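Local coordinates for ferritin (Pseudo-nitzschia multiseries, PDB 4IWK), which binds and oxidises ferrous iron at a ferroxidase centre and probably stores the ferric product as hydroxide inside a 24-subunit shell, at the interface of chains A and B and the interface of chains A and C. Sequence-based numbering; all coordinates share one arbitrary frame. Chains: chain A/B/C, Ferritin.

Contact 1: the interface of chains A and B. Residues chain A 24-25, 28, 31-32; chain B 54, 57, 61, 67, 69.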
ATOM      1  N   LEU A  24       6.438 -47.759   9.300  1.00 16.26           N
ATOM      2  CA  LEU A  24       5.309 -47.493  10.183  1.00 17.78           C
ATOM      3  C   LEU A  24       5.512 -48.369  11.443  1.00 17.91           C
ATOM      4  O   LEU A  24       5.265 -47.899  12.564  1.00 15.45           O
ATOM      5  CB  LEU A  24       4.003 -47.911   9.477  1.00 15.95           C
ATOM      6  CG  LEU A  24       2.756 -47.817  10.361  1.00 16.05           C
ATOM      7  CD1 LEU A  24       2.590 -46.319  10.753  1.00 17.81           C
ATOM      8  CD2 LEU A  24       1.513 -48.243   9.581  1.00 16.87           C
ATOM      9  N   SER A  25       5.960 -49.626  11.292  1.00 16.53           N
ATOM     10  CA  SER A  25       6.250 -50.451  12.474  0.50 17.48           C
ATOM     11  C   SER A  25       7.297 -49.789  13.422  1.00 17.96           C
ATOM     12  O   SER A  25       7.119 -49.826  14.659  1.00 17.99           O
ATOM     13  CB  SER A  25       6.692 -51.871  12.058  0.50 17.71           C
ATOM     14  OG  SER A  25       8.041 -51.927  11.601  0.50 19.21           O
ATOM     15  N   ILE A  28       5.696 -47.074  15.411  1.00 16.60           N
ATOM     16  CA  ILE A  28       4.853 -47.610  16.544  1.00 17.18           C
ATOM     17  C   ILE A  28       5.770 -47.969  17.688  1.00 18.06           C
ATOM     18  O   ILE A  28       5.512 -47.594  18.821  1.00 19.72           O
ATOM     19  CB  ILE A  28       4.035 -48.839  16.032  1.00 17.31           C
ATOM     20  CG1 ILE A  28       2.956 -48.375  15.047  1.00 18.70           C
ATOM     21  CG2 ILE A  28       3.483 -49.541  17.259  1.00 18.82           C
ATOM     22  CD1 ILE A  28       2.366 -49.578  14.294  1.00 19.79           C
ATOM     23  N   ASP A  31       6.863 -44.774  19.347  1.00 20.57           N
ATOM     24  CA  ASP A  31       5.792 -44.042  20.081  1.00 24.25           C
ATOM     25  C   ASP A  31       5.468 -44.817  21.326  1.00 20.67           C
ATOM     26  O   ASP A  31       5.246 -44.227  22.382  1.00 22.98           O
ATOM     27  CB  ASP A  31       4.535 -43.915  19.219  1.00 21.53           C
ATOM     28  CG  ASP A  31       4.475 -42.620  18.470  1.00 33.00           C
ATOM     29  OD1 ASP A  31       5.012 -41.573  18.932  1.00 30.94           O
ATOM     30  OD2 ASP A  31       3.867 -42.572  17.363  1.00 35.01           O
ATOM     31  N   GLN A  32       5.462 -46.131  21.227  1.00 22.14           N
ATOM     32  CA  GLN A  32       5.149 -46.936  22.430  1.00 22.57           C
ATOM     33  C   GLN A  32       6.195 -46.755  23.514  1.00 24.67           C
ATOM     34  O   GLN A  32       5.957 -47.038  24.729  1.00 26.46           O
ATOM     35  CB  GLN A  32       5.048 -48.415  22.064  1.00 20.98           C
ATOM     36  CG  GLN A  32       3.821 -48.788  21.284  1.00 26.18           C
ATOM     37  CD  GLN A  32       3.852 -50.258  20.850  1.00 29.45           C
ATOM     38  OE1 GLN A  32       4.920 -50.974  20.946  1.00 34.21           O
ATOM     39  NE2 GLN A  32       2.687 -50.741  20.295  1.00 30.82           N
TER
ATOM     40  N   LEU B  54      -3.794 -44.734   9.772  1.00 15.77           N
ATOM     41  CA  LEU B  54      -2.782 -44.022  10.593  1.00 17.28           C
ATOM     42  C   LEU B  54      -3.492 -43.389  11.803  1.00 17.64           C
ATOM     43  O   LEU B  54      -2.872 -43.390  12.853  1.00 18.22           O
ATOM     44  CB  LEU B  54      -2.000 -42.983   9.781  1.00 16.25           C
ATOM     45  CG  LEU B  54      -1.169 -43.561   8.589  1.00 18.90           C
ATOM     46  CD1 LEU B  54      -0.504 -42.411   7.889  1.00 22.23           C
ATOM     47  CD2 LEU B  54      -0.109 -44.460   9.260  1.00 19.30           C
ATOM     48  N   VAL B  57      -3.951 -46.152  14.307  1.00 15.57           N
ATOM     49  CA  VAL B  57      -2.716 -46.462  14.961  1.00 17.11           C
ATOM     50  C   VAL B  57      -2.332 -45.403  16.000  1.00 17.91           C
ATOM     51  O   VAL B  57      -1.939 -45.806  17.152  1.00 18.43           O
ATOM     52  CB  VAL B  57      -1.592 -46.510  13.852  1.00 16.92           C
ATOM     53  CG1 VAL B  57      -0.256 -46.730  14.553  1.00 17.71           C
ATOM     54  CG2 VAL B  57      -1.857 -47.774  13.022  1.00 18.42           C
ATOM     55  N   ASN B  61      -1.842 -46.147  19.960  1.00 19.45           N
ATOM     56  CA  ASN B  61      -0.568 -45.923  20.694  1.00 19.59           C
ATOM     57  C   ASN B  61      -0.904 -45.074  21.933  1.00 22.79           C
ATOM     58  O   ASN B  61      -0.391 -45.339  23.036  1.00 21.71           O
ATOM     59  CB  ASN B  61       0.393 -45.132  19.845  1.00 21.86           C
ATOM     60  CG  ASN B  61       0.965 -45.943  18.655  1.00 23.39           C
ATOM     61  OD1 ASN B  61       0.898 -47.174  18.671  1.00 23.83           O
ATOM     62  ND2 ASN B  61       1.513 -45.257  17.666  1.00 22.23           N
ATOM     63  N   ILE B  67      -0.487 -52.443  18.855  1.00 23.03           N
ATOM     64  CA  ILE B  67      -0.855 -52.700  17.437  1.00 22.18           C
ATOM     65  C   ILE B  67       0.210 -53.665  16.911  1.00 22.90           C
ATOM     66  O   ILE B  67       1.381 -53.385  17.082  1.00 25.46           O
ATOM     67  CB  ILE B  67      -0.734 -51.372  16.626  1.00 21.51           C
ATOM     68  CG1 ILE B  67      -1.846 -50.464  17.021  1.00 21.07           C
ATOM     69  CG2 ILE B  67      -0.743 -51.655  15.118  1.00 22.21           C
ATOM     70  CD1 ILE B  67      -3.298 -50.888  16.784  1.00 21.98           C
ATOM     71  N   LEU B  69       1.057 -55.019  13.230  1.00 19.87           N
ATOM     72  CA  LEU B  69       0.666 -54.765  11.829  1.00 17.49           C
ATOM     73  C   LEU B  69       0.624 -56.116  11.093  1.00 20.57           C
ATOM     74  O   LEU B  69       1.618 -56.939  11.190  1.00 23.51           O
ATOM     75  CB  LEU B  69       1.692 -53.900  11.156  1.00 19.34           C
ATOM     76  CG  LEU B  69       1.774 -52.394  11.670  1.00 19.29           C
ATOM     77  CD1 LEU B  69       2.833 -51.630  10.822  1.00 22.19           C
ATOM     78  CD2 LEU B  69       0.398 -51.773  11.400  1.00 20.75           C
TER
HETATM   79  O   HOH W   1       0.240 -49.347  20.068  1.00 24.71           O

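Contact 2: the interface of chains A and C. Residues chain A 113, 115; chain C 103, 106-107, 110.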
ATOM      1  N   HIS A 113      18.658 -52.977 -22.778  1.00 21.89           N
ATOM      2  CA  HIS A 113      18.823 -51.625 -23.357  1.00 23.69           C
ATOM      3  C   HIS A 113      17.581 -50.759 -23.245  1.00 22.89           C
ATOM      4  O   HIS A 113      17.151 -50.073 -24.168  1.00 22.56           O
ATOM      5  CB  HIS A 113      19.164 -51.776 -24.911  1.00 26.66           C
ATOM      6  CG  HIS A 113      20.469 -52.467 -25.173  1.00 39.29           C
ATOM      7  ND1 HIS A 113      21.011 -53.437 -24.350  1.00 45.58           N
ATOM      8  CD2 HIS A 113      21.351 -52.305 -26.182  1.00 35.18           C
ATOM      9  CE1 HIS A 113      22.169 -53.848 -24.844  1.00 42.38           C
ATOM     10  NE2 HIS A 113      22.406 -53.158 -25.942  1.00 47.64           N
ATOM     11  N   PHE A 115      16.440 -47.772 -22.224  1.00 19.83           N
ATOM     12  CA  PHE A 115      16.980 -46.450 -21.877  1.00 17.98           C
ATOM     13  C   PHE A 115      15.989 -45.650 -21.043  1.00 17.26           C
ATOM     14  O   PHE A 115      16.381 -44.872 -20.177  1.00 20.64           O
ATOM     15  CB  PHE A 115      17.397 -45.693 -23.153  1.00 19.95           C
ATOM     16  CG  PHE A 115      18.552 -46.368 -23.846  1.00 22.24           C
ATOM     17  CD1 PHE A 115      19.848 -46.300 -23.363  1.00 25.47           C
ATOM     18  CD2 PHE A 115      18.331 -47.103 -25.028  1.00 22.98           C
ATOM     19  CE1 PHE A 115      20.890 -47.011 -24.008  1.00 27.20           C
ATOM     20  CE2 PHE A 115      19.372 -47.774 -25.691  1.00 23.54           C
ATOM     21  CZ  PHE A 115      20.652 -47.734 -25.166  1.00 26.83           C
TER
ATOM     22  N   LEU C 103      15.668 -44.205 -29.663  1.00 22.39           N
ATOM     23  CA  LEU C 103      16.294 -45.475 -29.143  1.00 26.49           C
ATOM     24  C   LEU C 103      17.407 -45.906 -30.059  1.00 25.34           C
ATOM     25  O   LEU C 103      18.482 -46.327 -29.551  1.00 29.96           O
ATOM     26  CB  LEU C 103      15.184 -46.548 -28.896  1.00 27.18           C
ATOM     27  CG  LEU C 103      14.285 -46.314 -27.682  1.00 29.64           C
ATOM     28  CD1 LEU C 103      13.087 -47.260 -27.684  1.00 32.14           C
ATOM     29  CD2 LEU C 103      14.918 -46.291 -26.267  1.00 31.96           C
ATOM     30  N   ALA C 106      20.245 -43.642 -29.187  1.00 20.54           N
ATOM     31  CA  ALA C 106      20.796 -44.036 -27.857  1.00 20.56           C
ATOM     32  C   ALA C 106      21.653 -45.309 -27.930  1.00 21.99           C
ATOM     33  O   ALA C 106      22.673 -45.334 -27.254  1.00 23.77           O
ATOM     34  CB  ALA C 106      19.700 -44.251 -26.793  1.00 22.68           C
ATOM     35  N   GLU C 107      21.198 -46.329 -28.729  1.00 21.69           N
ATOM     36  CA  GLU C 107      22.020 -47.542 -28.894  1.00 20.84           C
ATOM     37  C   GLU C 107      23.377 -47.184 -29.550  1.00 22.41           C
ATOM     38  O   GLU C 107      24.402 -47.744 -29.113  1.00 25.27           O
ATOM     39  CB  GLU C 107      21.318 -48.484 -29.859  1.00 25.96           C
ATOM     40  CG  GLU C 107      19.991 -49.028 -29.439  1.00 33.89           C
ATOM     41  CD  GLU C 107      20.139 -50.199 -28.513  1.00 35.96           C
ATOM     42  OE1 GLU C 107      21.287 -50.410 -27.972  1.00 36.96           O
ATOM     43  OE2 GLU C 107      19.074 -50.879 -28.368  1.00 39.73           O
ATOM     44  N   SER C 110      25.471 -45.604 -26.935  1.00 22.12           N
ATOM     45  CA  SER C 110      25.905 -46.549 -25.890  1.00 24.40           C
ATOM     46  C   SER C 110      27.071 -47.384 -26.391  1.00 29.03           C
ATOM     47  O   SER C 110      28.045 -47.556 -25.673  1.00 26.73           O
ATOM     48  CB  SER C 110      24.694 -47.421 -25.526  1.00 24.14           C
ATOM     49  OG  SER C 110      25.077 -48.450 -24.595  1.00 28.21           O
TER
HETATM   50  O   HOH W   2      16.377 -49.884 -26.788  1.00 35.50           O

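Contact 1: the interface of chains A and B
A:Ile28 puts its side chain between B:Val57 and the loop residues B:Ile67 and B:Leu69, and more of its surface is buried by chain B than that of any other residue in the patch on either side. Its CG1 methylene meets the CG1 methyl of B:Val57 at 3.6 Å, the two side chains crossing at about a right angle. With CG1 beside the backbone N (chi1 -70°) and the chain extended to CD1, the terminal methyl arrives at B:Ile67 CG2, 3.8 Å away, and also touches B:Leu69 CG. One turn earlier on the helix, A:Leu24 divides its two methyls: CD1 packs on B:Leu54 CD2 at 3.6 Å, while CD2 meets B:Leu69 CD1 at 3.8 Å. That same B:Leu69 methyl lies against the backbone of A:Ser25. Polar groups take over towards the end of helix 3-32. The side-chain oxygen OD1 of B:Asn61 lies 3.8 Å from the CG2 methyl of A:Ile28 and is linked to water 1 at 2.7 Å. A:Gln32, its chain extended beyond CG, sends NE2 to the same water at 2.8 Å in a nearly straight bond (170° at H), and the two amides are thereby joined without meeting directly. B:Asn61 ND2 stands beside A:Asp31, 3.6 Å from carboxylate OD2, too far for a hydrogen bond; the carboxylate and amide planes are turned 57° apart. Helix 36-62 and the loop after it present the partner groups. The whole interface is two-fold symmetric, so this largely apolar patch occurs twice and helps pair subunits within the ferritin shell.

Contact 2: the interface of chains A and C
The ring of A:Phe115 lies flat over C:Ala106, whose CB sits 3.6 Å from the ring centroid in a CH-pi contact. This is the tight part of the patch. Beside that methyl, C:Leu103 brings CD2 to within 3.7 Å of A:Phe115 CD2, its side chain sliding past the phenylalanine in the opposite direction. C:Glu107 comes to the rim: its carboxyl carbon CD lies in the plane of the ring, 3.8 Å from A:Phe115 CE2, with the carboxylate turned 90° to the ring. The backbone carbonyl carbon of A:His113 covers the other face towards the rim, so the phenyl is held between its own chain and helix 84-111 of chain C. An alanine in place of A:Phe115 would probably open a gap over C:Ala106 and take away the ring surface on which the C:Leu103 methyl and one side of C:Glu107 pack.

The A:His113 side is polar and bridged by water instead of packed face to face. C:Glu107, bent at chi2 (-82°), turns its carboxylate to the edge of the A:His113 imidazole, the two planes 46° apart, but no direct hydrogen bond joins them, and the very short approach of OE1 to ring carbon CD2 is doubtful as modelled. Water provides the polar link instead: water 2 lies 2.7 Å from the backbone oxygen O of A:His113 and a longer 3.3 Å from C:Glu107 OE2.

The C-alpha centres of contact 1 and contact 2 lie about 46 Å apart, and they share no residue or secondary-structure element. On chain A, contact 1 uses helix 3-32, whereas contact 2 uses the start of helix 115-145 and A:His113 in the loop that precedes it. One subunit can therefore hold B and C at the same time through separate surfaces. The symmetry differs as well: A and B pair about a two-fold, while A and C do not meet as an exact two-fold. Combining a two-fold pairing with another kind of contact is likely to be part of what lets the 24 subunits close into a shell.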